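Local coordinates for protein ferredoxin (Nitrosospira multiformis, PDB 3LMF) that is of unknown function but probably stores copper(I), having the cysteine-rich four-helix bundle of the Csp copper storage family, at residues A[9-14]-A[61-66]; A[18-23]-A[98-103]; A[31-34]-A[39-42]; A[80-85]-A[107-112]. One frame throughout, in Å; residues are numbered along the deposited sequence.

Contact 1 of 4, residues A[9-14]-A[61-66]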
loop_
_atom_site.group_PDB
_atom_site.type_symbol
_atom_site.label_atom_id
_atom_site.label_comp_id
_atom_site.label_asym_id
_atom_site.label_seq_id
_atom_site.Cartn_x
_atom_site.Cartn_y
_atom_site.Cartn_z
ATOM N N GLN A 9 5.084 23.373 10.183
ATOM C CA GLN A 9 5.823 23.575 8.942
ATOM C C GLN A 9 6.698 22.379 8.587
ATOM O O GLN A 9 6.664 21.892 7.459
ATOM C CB GLN A 9 6.697 24.828 9.046
ATOM C CG GLN A 9 5.921 26.124 9.240
ATOM C CD GLN A 9 4.979 26.424 8.086
ATOM O OE1 GLN A 9 4.013 25.695 7.848
ATOM N NE2 GLN A 9 5.261 27.500 7.357
ATOM N N ASN A 10 7.483 21.914 9.554
ATOM C CA ASN A 10 8.375 20.782 9.345
ATOM C C ASN A 10 7.620 19.522 8.943
ATOM O O ASN A 10 8.040 18.790 8.046
ATOM C CB ASN A 10 9.181 20.501 10.616
ATOM C CG ASN A 10 9.930 21.722 11.111
ATOM O OD1 ASN A 10 10.552 22.439 10.329
ATOM N ND2 ASN A 10 9.883 21.958 12.419
ATOM N N LEU A 11 6.500 19.276 9.613
ATOM C CA LEU A 11 5.680 18.102 9.343
ATOM C C LEU A 11 5.189 18.119 7.899
ATOM O O LEU A 11 5.313 17.132 7.180
ATOM C CB LEU A 11 4.486 18.079 10.302
ATOM C CG LEU A 11 3.914 16.719 10.719
ATOM C CD1 LEU A 11 2.884 16.921 11.823
ATOM C CD2 LEU A 11 3.297 16.023 9.531
ATOM N N GLN A 12 4.645 19.256 7.480
ATOM C CA GLN A 12 4.126 19.402 6.130
ATOM C C GLN A 12 5.248 19.343 5.100
ATOM O O GLN A 12 5.053 18.867 3.982
ATOM C CB GLN A 12 3.369 20.724 6.003
ATOM C CG GLN A 12 2.282 20.705 4.949
ATOM C CD GLN A 12 1.280 19.589 5.186
ATOM O OE1 GLN A 12 0.736 19.449 6.283
ATOM N NE2 GLN A 12 1.032 18.788 4.155
ATOM N N ALA A 13 6.424 19.824 5.481
ATOM C CA ALA A 13 7.564 19.810 4.576
ATOM C C ALA A 13 8.042 18.380 4.347
ATOM O O ALA A 13 8.422 18.021 3.239
ATOM C CB ALA A 13 8.704 20.659 5.145
ATOM N N CYS A 14 8.029 17.562 5.394
ATOM C CA CYS A 14 8.479 16.187 5.238
ATOM C C CYS A 14 7.425 15.354 4.521
ATOM O O CYS A 14 7.752 14.391 3.823
ATOM C CB CYS A 14 8.801 15.554 6.590
ATOM S SG CYS A 14 9.513 13.895 6.459
ATOM N N ASN A 61 2.081 7.939 4.863
ATOM C CA ASN A 61 0.854 7.500 5.505
ATOM C C ASN A 61 0.898 7.649 7.024
ATOM O O ASN A 61 -0.094 8.048 7.631
ATOM C CB ASN A 61 0.533 6.052 5.120
ATOM C CG ASN A 61 0.080 5.926 3.665
ATOM O OD1 ASN A 61 -0.116 6.933 2.975
ATOM N ND2 ASN A 61 -0.099 4.694 3.196
ATOM N N PHE A 62 2.033 7.338 7.641
ATOM C CA PHE A 62 2.137 7.477 9.085
ATOM C C PHE A 62 1.949 8.921 9.534
ATOM O O PHE A 62 1.252 9.186 10.507
ATOM C CB PHE A 62 3.486 6.936 9.584
ATOM C CG PHE A 62 3.428 5.508 10.033
ATOM C CD1 PHE A 62 3.022 4.505 9.155
ATOM C CD2 PHE A 62 3.747 5.165 11.342
ATOM C CE1 PHE A 62 2.934 3.175 9.574
ATOM C CE2 PHE A 62 3.662 3.838 11.769
ATOM C CZ PHE A 62 3.255 2.842 10.886
HETATM N N MSE A 63 2.563 9.850 8.817
HETATM C CA MSE A 63 2.445 11.255 9.161
HETATM C C MSE A 63 1.054 11.790 8.832
HETATM O O MSE A 63 0.528 12.637 9.545
HETATM C CB MSE A 63 3.513 12.074 8.433
HETATM C CG MSE A 63 4.915 11.885 9.001
HETATM SE SE MSE A 63 6.284 12.750 7.943
HETATM C CE MSE A 63 6.173 14.540 8.644
ATOM N N LEU A 64 0.456 11.306 7.753
ATOM C CA LEU A 64 -0.879 11.764 7.408
ATOM C C LEU A 64 -1.866 11.315 8.478
ATOM O O LEU A 64 -2.771 12.063 8.837
ATOM C CB LEU A 64 -1.312 11.207 6.053
ATOM C CG LEU A 64 -0.670 11.890 4.853
ATOM C CD1 LEU A 64 -0.968 11.087 3.611
ATOM C CD2 LEU A 64 -1.195 13.318 4.723
ATOM N N SER A 65 -1.664 10.108 9.004
ATOM C CA SER A 65 -2.551 9.548 10.007
ATOM C C SER A 65 -2.289 10.060 11.420
ATOM O O SER A 65 -3.005 9.694 12.352
ATOM C CB SER A 65 -2.451 8.022 10.000
ATOM O OG SER A 65 -1.277 7.598 10.674
ATOM N N GLY A 66 -1.270 10.900 11.575
ATOM C CA GLY A 66 -0.940 11.444 12.881
ATOM C C GLY A 66 -0.348 10.416 13.828
ATOM O O GLY A 66 -0.584 10.469 15.035
#
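The backbone carbonyl of L11 is the flat group that M63 meets, with M63 CE 3.1 Å from L11 O. The contact is helix-to-helix packing inside a four-helix bundle, near one end of it, where helix 8-36 receives a long side chain from the last turns of helix 43-64. M63 is a selenomethionine in this crystal. Its chain runs out straight at chi2 and then bends at chi3 (84°), which turns the terminal methyl onto helix 8-36. There CE packs on L11 CD2 at 3.4 Å and on C14 CB at 3.5 Å, both tighter than ordinary carbon contacts. The side chains of L11 and M63 pass alongside one another, running opposite ways. An unbranched, flexible side chain suits this place because it can reach between a leucine branch and a cysteine; M111 of helix 95-112 touches both M63 and C14. Just beyond, the chain leaves helix 43-64 through a Schellman motif at G66, whose positive phi a residue without a side chain accepts easily. In the same turn S65 OG donates to F62 O at 3.0 Å, with OG above the carbonyl plane. Back at the interface, the selenium completes the approach of M63 to helix 8-36, its SE lying 3.7 Å from C14 SG.

Contact 2 of 4, residues A[18-23]-A[98-103]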
loop_
_atom_site.group_PDB
_atom_site.type_symbol
_atom_site.label_atom_id
_atom_site.label_comp_id
_atom_site.label_asym_id
_atom_site.label_seq_id
_atom_site.Cartn_x
_atom_site.Cartn_y
_atom_site.Cartn_z
ATOM N N CYS A 18 8.315 13.287 1.157
ATOM C CA CYS A 18 8.104 11.852 1.034
ATOM C C CYS A 18 7.156 11.565 -0.132
ATOM O O CYS A 18 7.389 10.643 -0.914
ATOM C CB CYS A 18 7.511 11.270 2.321
ATOM S SG CYS A 18 8.705 11.042 3.653
ATOM N N ASN A 19 6.090 12.354 -0.245
ATOM C CA ASN A 19 5.111 12.171 -1.322
ATOM C C ASN A 19 5.780 12.375 -2.681
ATOM O O ASN A 19 5.568 11.594 -3.607
ATOM C CB ASN A 19 3.927 13.146 -1.143
ATOM C CG ASN A 19 2.806 12.934 -2.170
ATOM O OD1 ASN A 19 2.374 11.815 -2.425
ATOM N ND2 ASN A 19 2.326 14.025 -2.747
ATOM N N HIS A 20 6.604 13.411 -2.795
ATOM C CA HIS A 20 7.293 13.690 -4.055
ATOM C C HIS A 20 8.287 12.583 -4.409
ATOM O O HIS A 20 8.328 12.113 -5.544
ATOM C CB HIS A 20 8.027 15.038 -3.971
ATOM C CG HIS A 20 8.726 15.428 -5.237
ATOM N ND1 HIS A 20 8.050 15.803 -6.378
ATOM C CD2 HIS A 20 10.044 15.480 -5.548
ATOM C CE1 HIS A 20 8.919 16.066 -7.337
ATOM N NE2 HIS A 20 10.136 15.876 -6.860
ATOM N N CYS A 21 9.080 12.165 -3.431
ATOM C CA CYS A 21 10.078 11.120 -3.648
ATOM C C CYS A 21 9.427 9.779 -3.949
ATOM O O CYS A 21 9.941 8.983 -4.744
ATOM C CB CYS A 21 10.992 10.996 -2.419
ATOM S SG CYS A 21 12.328 9.778 -2.584
ATOM N N TYR A 22 8.302 9.507 -3.305
ATOM C CA TYR A 22 7.617 8.247 -3.560
ATOM C C TYR A 22 7.122 8.237 -5.011
ATOM O O TYR A 22 7.349 7.276 -5.739
ATOM C CB TYR A 22 6.478 8.060 -2.544
ATOM C CG TYR A 22 5.150 7.613 -3.098
ATOM C CD1 TYR A 22 5.012 6.396 -3.764
ATOM C CD2 TYR A 22 4.016 8.385 -2.899
ATOM C CE1 TYR A 22 3.769 5.961 -4.210
ATOM C CE2 TYR A 22 2.776 7.965 -3.336
ATOM C CZ TYR A 22 2.654 6.756 -3.987
ATOM O OH TYR A 22 1.407 6.338 -4.384
ATOM N N ARG A 23 6.482 9.316 -5.443
ATOM C CA ARG A 23 5.992 9.386 -6.810
ATOM C C ARG A 23 7.119 9.256 -7.837
ATOM O O ARG A 23 6.997 8.519 -8.816
ATOM C CB ARG A 23 5.225 10.690 -7.026
ATOM C CG ARG A 23 3.877 10.683 -6.328
ATOM C CD ARG A 23 3.186 12.016 -6.409
ATOM N NE ARG A 23 3.112 12.509 -7.774
ATOM C CZ ARG A 23 2.354 13.529 -8.158
ATOM N NH1 ARG A 23 2.360 13.916 -9.428
ATOM N NH2 ARG A 23 1.582 14.151 -7.279
ATOM N N VAL A 98 18.009 11.399 -7.874
ATOM C CA VAL A 98 19.067 11.670 -6.908
ATOM C C VAL A 98 18.636 12.843 -6.029
ATOM O O VAL A 98 18.702 12.771 -4.803
ATOM C CB VAL A 98 20.400 12.049 -7.606
ATOM C CG1 VAL A 98 21.457 12.368 -6.560
ATOM C CG2 VAL A 98 20.875 10.912 -8.502
ATOM N N GLN A 99 18.180 13.912 -6.673
ATOM C CA GLN A 99 17.737 15.126 -5.994
ATOM C C GLN A 99 16.630 14.899 -4.965
ATOM O O GLN A 99 16.744 15.317 -3.809
ATOM C CB GLN A 99 17.245 16.139 -7.031
ATOM C CG GLN A 99 16.607 17.388 -6.445
ATOM C CD GLN A 99 17.562 18.566 -6.367
ATOM O OE1 GLN A 99 18.593 18.506 -5.693
ATOM N NE2 GLN A 99 17.225 19.648 -7.071
ATOM N N THR A 100 15.557 14.241 -5.393
ATOM C CA THR A 100 14.426 13.996 -4.512
ATOM C C THR A 100 14.767 13.039 -3.369
ATOM O O THR A 100 14.283 13.210 -2.257
ATOM C CB THR A 100 13.207 13.462 -5.305
ATOM O OG1 THR A 100 12.049 13.482 -4.461
ATOM C CG2 THR A 100 13.452 12.037 -5.791
ATOM N N CYS A 101 15.606 12.045 -3.635
ATOM C CA CYS A 101 15.980 11.112 -2.588
ATOM C C CYS A 101 16.829 11.782 -1.510
ATOM O O CYS A 101 16.726 11.423 -0.338
ATOM C CB CYS A 101 16.713 9.902 -3.173
ATOM S SG CYS A 101 15.610 8.682 -3.972
ATOM N N ARG A 102 17.659 12.752 -1.893
ATOM C CA ARG A 102 18.497 13.467 -0.926
ATOM C C ARG A 102 17.659 14.380 -0.040
ATOM O O ARG A 102 17.871 14.447 1.176
ATOM C CB ARG A 102 19.556 14.315 -1.641
ATOM C CG ARG A 102 20.680 13.521 -2.280
ATOM C CD ARG A 102 21.573 14.424 -3.120
ATOM N NE ARG A 102 22.693 13.684 -3.700
ATOM C CZ ARG A 102 23.553 14.195 -4.573
ATOM N NH1 ARG A 102 24.538 13.448 -5.049
ATOM N NH2 ARG A 102 23.419 15.451 -4.974
ATOM N N GLN A 103 16.721 15.092 -0.659
ATOM C CA GLN A 103 15.839 16.007 0.060
ATOM C C GLN A 103 14.975 15.234 1.048
ATOM O O GLN A 103 14.919 15.570 2.227
ATOM C CB GLN A 103 14.929 16.766 -0.913
ATOM C CG GLN A 103 13.878 17.637 -0.211
ATOM C CD GLN A 103 12.822 18.214 -1.156
ATOM O OE1 GLN A 103 12.090 17.471 -1.826
ATOM N NE2 GLN A 103 12.732 19.547 -1.202
#
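In C21 the sulfur is anti to the backbone N (chi1 -177°), whereas in C101 the sulfur lies beside the backbone N (chi1 -77°); these two rotations bring SG of C21 and SG of C101 to 3.7 Å. That is far too long for a disulfide, so the sulfurs meet as separate atoms in van der Waals contact. Helices 8-36 and 95-112 run here in roughly antiparallel directions, the local segments at 146° and 8.9 Å apart at their axes, and C21 and T100 have the closest CA atoms. T100 fills the interface with a compact branched side chain: its OG1 lies 3.2 Å from C21 CA and 3.4 Å from C21 CB, and its CG2 leans toward the C21 sulfur. None of these approaches is a hydrogen bond. On the solvent side H20 swings across T100 and brings ring carbon CD2 to 3.0 Å from T100 OG1, meeting the hydroxyl obliquely. A histidine fits this border because its ring can reach across to T100 while much of the residue stays exposed. Deeper in, C101 also touches C25 and C84, and C21 touches C104, so the pair belongs to a larger gathering of cysteines from several helices. Cysteine sulfurs that face one another without joining, buried in a bundle of this family, are consistent with a soft-metal site, since the cysteines of Csp relatives bind copper(I) along the bundle core.

Contact 3 of 4, residues A[31-34]-A[39-42]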
loop_
_atom_site.group_PDB
_atom_site.type_symbol
_atom_site.label_atom_id
_atom_site.label_comp_id
_atom_site.label_asym_id
_atom_site.label_seq_id
_atom_site.Cartn_x
_atom_site.Cartn_y
_atom_site.Cartn_z
ATOM N N ASN A 31 8.998 3.209 -15.450
ATOM C CA ASN A 31 9.025 3.783 -16.786
ATOM C C ASN A 31 10.448 3.902 -17.324
ATOM O O ASN A 31 10.931 2.998 -17.999
ATOM C CB ASN A 31 8.327 5.147 -16.781
ATOM C CG ASN A 31 6.837 5.027 -16.525
ATOM O OD1 ASN A 31 6.090 4.576 -17.386
ATOM N ND2 ASN A 31 6.400 5.407 -15.329
ATOM N N HIS A 32 11.118 5.006 -17.010
ATOM C CA HIS A 32 12.484 5.249 -17.476
ATOM C C HIS A 32 13.408 4.029 -17.370
ATOM O O HIS A 32 13.926 3.545 -18.378
ATOM C CB HIS A 32 13.100 6.418 -16.700
ATOM C CG HIS A 32 14.449 6.839 -17.203
ATOM N ND1 HIS A 32 15.331 7.567 -16.436
ATOM C CD2 HIS A 32 15.059 6.641 -18.396
ATOM C CE1 HIS A 32 16.430 7.798 -17.136
ATOM N NE2 HIS A 32 16.290 7.248 -18.326
ATOM N N CYS A 33 13.611 3.533 -16.154
ATOM C CA CYS A 33 14.490 2.395 -15.939
ATOM C C CYS A 33 14.094 1.125 -16.685
ATOM O O CYS A 33 14.948 0.457 -17.265
ATOM C CB CYS A 33 14.627 2.111 -14.439
ATOM S SG CYS A 33 15.490 3.431 -13.531
ATOM N N LEU A 34 12.814 0.775 -16.674
ATOM C CA LEU A 34 12.379 -0.430 -17.378
ATOM C C LEU A 34 12.548 -0.308 -18.891
ATOM O O LEU A 34 12.852 -1.288 -19.569
ATOM C CB LEU A 34 10.915 -0.761 -17.049
ATOM C CG LEU A 34 10.661 -1.385 -15.676
ATOM C CD1 LEU A 34 9.177 -1.692 -15.498
ATOM C CD2 LEU A 34 11.488 -2.653 -15.548
ATOM N N LYS A 39 21.840 -1.521 -17.060
ATOM C CA LYS A 39 22.127 -1.315 -15.644
ATOM C C LYS A 39 20.912 -0.759 -14.894
ATOM O O LYS A 39 20.804 -0.910 -13.677
ATOM C CB LYS A 39 23.313 -0.359 -15.491
ATOM C CG LYS A 39 24.590 -0.832 -16.176
ATOM C CD LYS A 39 25.684 0.233 -16.122
ATOM C CE LYS A 39 26.087 0.557 -14.689
ATOM N NZ LYS A 39 27.128 1.624 -14.622
ATOM N N HIS A 40 20.006 -0.117 -15.627
ATOM C CA HIS A 40 18.794 0.460 -15.047
ATOM C C HIS A 40 17.857 -0.610 -14.491
ATOM O O HIS A 40 17.006 -0.319 -13.649
ATOM C CB HIS A 40 18.031 1.268 -16.096
ATOM C CG HIS A 40 18.554 2.654 -16.298
ATOM N ND1 HIS A 40 18.213 3.706 -15.475
ATOM C CD2 HIS A 40 19.382 3.164 -17.238
ATOM C CE1 HIS A 40 18.805 4.807 -15.904
ATOM N NE2 HIS A 40 19.521 4.506 -16.972
ATOM N N VAL A 41 18.011 -1.843 -14.961
ATOM C CA VAL A 41 17.148 -2.923 -14.510
ATOM C C VAL A 41 17.910 -3.970 -13.708
ATOM O O VAL A 41 17.448 -5.097 -13.540
ATOM C CB VAL A 41 16.447 -3.587 -15.718
ATOM C CG1 VAL A 41 15.331 -4.506 -15.246
ATOM C CG2 VAL A 41 15.886 -2.511 -16.637
ATOM N N GLU A 42 19.080 -3.587 -13.206
ATOM C CA GLU A 42 19.895 -4.492 -12.406
ATOM C C GLU A 42 19.147 -4.799 -11.109
ATOM O O GLU A 42 18.595 -3.900 -10.474
ATOM C CB GLU A 42 21.255 -3.849 -12.109
ATOM C CG GLU A 42 22.268 -4.795 -11.485
ATOM C CD GLU A 42 22.066 -4.986 -9.991
ATOM O OE1 GLU A 42 22.306 -6.110 -9.494
ATOM O OE2 GLU A 42 21.681 -4.008 -9.311
#
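Near its end helix 8-36 is weakly bonded and widens into a pi-type turn at 31-33, and the chain then doubles back so that the CA atoms of C33 and H40 come to 4.8 Å. H40 turns its side chain toward the helix, laying CB 3.4 Å from C33 O. Its imidazole meets C33 edge-on: C33 SG lies near the ring plane, 78° off the normal, and 3.4 Å from H40 ND1. H32 adds a second imidazole, reached with CG anti to the backbone N (chi1 -174°). H40 CE1 sits over one face of the H32 ring, but the planes are inclined at 47° and the centroids are 5.0 Å apart, so the two rings meet obliquely. Beside them V41 CG2 rests 3.2 Å from C33 O, and V41 CG1 faces L34 CD2 at 4.3 Å, so compact apolar branches cover this side of the turn. With an alanine at H40 only CB would remain, and the C33 sulfur would probably lose its imidazole neighbour while the H32 ring became freer to turn. M94, from the loop between helices 70-90 and 95-112, touches both C33 and H40. E42 is the N-cap of helix 43-64, its OE2 bonded to H45 N, while V41 packs against V41 of the fourth subunit, joining this interhelical bend to the tetramer.

Contact 4 of 4, residues A[80-85]-A[107-112]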
loop_
_atom_site.group_PDB
_atom_site.type_symbol
_atom_site.label_atom_id
_atom_site.label_comp_id
_atom_site.label_asym_id
_atom_site.label_seq_id
_atom_site.Cartn_x
_atom_site.Cartn_y
_atom_site.Cartn_z
ATOM N N ILE A 80 17.075 4.428 3.623
ATOM C CA ILE A 80 16.780 3.836 2.320
ATOM C C ILE A 80 16.875 4.867 1.196
ATOM O O ILE A 80 17.327 4.555 0.100
ATOM C CB ILE A 80 15.377 3.181 2.329
ATOM C CG1 ILE A 80 15.360 2.055 3.356
ATOM C CG2 ILE A 80 15.019 2.662 0.946
ATOM C CD1 ILE A 80 13.981 1.513 3.669
ATOM N N CYS A 81 16.454 6.096 1.477
ATOM C CA CYS A 81 16.524 7.164 0.486
ATOM C C CYS A 81 17.981 7.472 0.122
ATOM O O CYS A 81 18.298 7.663 -1.053
ATOM C CB CYS A 81 15.840 8.435 1.007
ATOM S SG CYS A 81 14.007 8.367 1.042
ATOM N N ASP A 82 18.861 7.528 1.126
ATOM C CA ASP A 82 20.277 7.801 0.881
ATOM C C ASP A 82 20.877 6.713 0.008
ATOM O O ASP A 82 21.651 6.997 -0.907
ATOM C CB ASP A 82 21.085 7.871 2.183
ATOM C CG ASP A 82 20.961 9.211 2.888
ATOM O OD1 ASP A 82 21.076 10.266 2.220
ATOM O OD2 ASP A 82 20.772 9.208 4.124
ATOM N N ALA A 83 20.541 5.465 0.301
ATOM C CA ALA A 83 21.073 4.370 -0.495
ATOM C C ALA A 83 20.528 4.447 -1.921
ATOM O O ALA A 83 21.271 4.253 -2.877
ATOM C CB ALA A 83 20.725 3.022 0.148
ATOM N N CYS A 84 19.242 4.752 -2.073
ATOM C CA CYS A 84 18.662 4.838 -3.412
ATOM C C CYS A 84 19.295 5.977 -4.211
ATOM O O CYS A 84 19.523 5.849 -5.412
ATOM C CB CYS A 84 17.141 5.025 -3.335
ATOM S SG CYS A 84 16.287 5.027 -4.948
ATOM N N ALA A 85 19.583 7.089 -3.542
ATOM C CA ALA A 85 20.199 8.237 -4.211
ATOM C C ALA A 85 21.573 7.866 -4.765
ATOM O O ALA A 85 21.940 8.278 -5.865
ATOM C CB ALA A 85 20.337 9.407 -3.240
ATOM N N HIS A 107 14.701 15.618 5.256
ATOM C CA HIS A 107 13.498 15.901 6.041
ATOM C C HIS A 107 13.177 14.746 6.976
ATOM O O HIS A 107 12.772 14.962 8.111
ATOM C CB HIS A 107 12.285 16.161 5.143
ATOM C CG HIS A 107 12.330 17.477 4.442
ATOM N ND1 HIS A 107 12.783 17.613 3.149
ATOM C CD2 HIS A 107 12.014 18.723 4.866
ATOM C CE1 HIS A 107 12.744 18.888 2.805
ATOM N NE2 HIS A 107 12.282 19.582 3.829
ATOM N N CYS A 108 13.357 13.522 6.496
ATOM C CA CYS A 108 13.074 12.368 7.320
ATOM C C CYS A 108 14.014 12.329 8.519
ATOM O O CYS A 108 13.596 11.962 9.618
ATOM C CB CYS A 108 13.170 11.084 6.493
ATOM S SG CYS A 108 11.706 10.820 5.429
ATOM N N ARG A 109 15.275 12.707 8.318
ATOM C CA ARG A 109 16.223 12.725 9.424
ATOM C C ARG A 109 15.760 13.739 10.468
ATOM O O ARG A 109 15.888 13.506 11.669
ATOM C CB ARG A 109 17.644 13.061 8.940
ATOM C CG ARG A 109 18.500 11.825 8.679
ATOM C CD ARG A 109 19.960 12.171 8.432
ATOM N NE ARG A 109 20.135 12.971 7.216
ATOM C CZ ARG A 109 20.122 12.475 5.983
ATOM N NH1 ARG A 109 20.282 13.283 4.947
ATOM N NH2 ARG A 109 19.967 11.170 5.790
ATOM N N LYS A 110 15.204 14.855 10.011
ATOM C CA LYS A 110 14.704 15.874 10.931
ATOM C C LYS A 110 13.529 15.316 11.734
ATOM O O LYS A 110 13.410 15.585 12.925
ATOM C CB LYS A 110 14.258 17.123 10.174
ATOM C CG LYS A 110 15.365 17.778 9.378
ATOM C CD LYS A 110 14.878 19.028 8.666
ATOM C CE LYS A 110 15.958 19.567 7.742
ATOM N NZ LYS A 110 17.230 19.790 8.485
HETATM N N MSE A 111 12.664 14.537 11.088
HETATM C CA MSE A 111 11.529 13.958 11.794
HETATM C C MSE A 111 12.008 12.922 12.797
HETATM O O MSE A 111 11.518 12.864 13.920
HETATM C CB MSE A 111 10.539 13.314 10.816
HETATM C CG MSE A 111 9.702 14.305 10.015
HETATM SE SE MSE A 111 8.592 15.295 11.048
HETATM C CE MSE A 111 7.698 14.007 11.877
ATOM N N ALA A 112 12.978 12.112 12.395
ATOM C CA ALA A 112 13.508 11.083 13.279
ATOM C C ALA A 112 14.179 11.691 14.509
ATOM O O ALA A 112 14.132 11.117 15.593
ATOM C CB ALA A 112 14.504 10.205 12.523
HETATM O O HOH W 1 20.541 13.366 1.975
#
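D82 and R109 extend to meet one another from their two helices, and their carboxylate and guanidinium planes are nearly coplanar, only 10° apart. The salt bridge runs from R109 NH2 to D82 OD2 at 2.7 Å, using the syn lone pair of that oxygen. The bond is bent, with an angle of 131° at the hydrogen, and OD2 lies 21° out of the guanidinium plane. The other corners stay 4.1 Å apart, D82 OD1 from R109 NH1, and a water closes the gap: it accepts from R109 NH1 at 3.0 Å and donates to D82 OD1 at 3.2 Å. Direct bond and water bridge together hold the two flat groups in line. The length of the arginine gives the reach and its bend at chi3 turns the guanidinium to D82, while the short aspartate needs little, since its CB already points at the other helix. Were D82 an asparagine, the R109 charge would probably be left without a carboxylate mate. The bridge lies on the outside of the bundle, joining the consecutive helices 70-90 and 95-112, with A105 under D82 and A78 beside R109, while C81 and C108 pack inward against C104 and C77.

How the contacts relate
Contacts 1 to 3 share helix 8-36 and sample it in order, contact 1 and contact 3 lying on opposite sides of the chain's centre with 30 Å between their own centres. Contact 2 occupies the middle, its centre 9 Å from that of contact 4, and these two meet through cysteines: C18 SG is 3.5 Å from C108 SG, and C101 SG is 3.8 Å from C84 SG. Contact 1 touches contact 4 through M63 CE and M111 SE, 3.5 Å apart. Cysteines, with the selenomethionines M63 and M111, thus follow the bundle interior, consistent with the copper(I)-holding core of Csp relatives, while the salt bridge of contact 4 stays on the surface. Contact 3 touches none of the others; its nearest atoms are about 7 Å from contact 2.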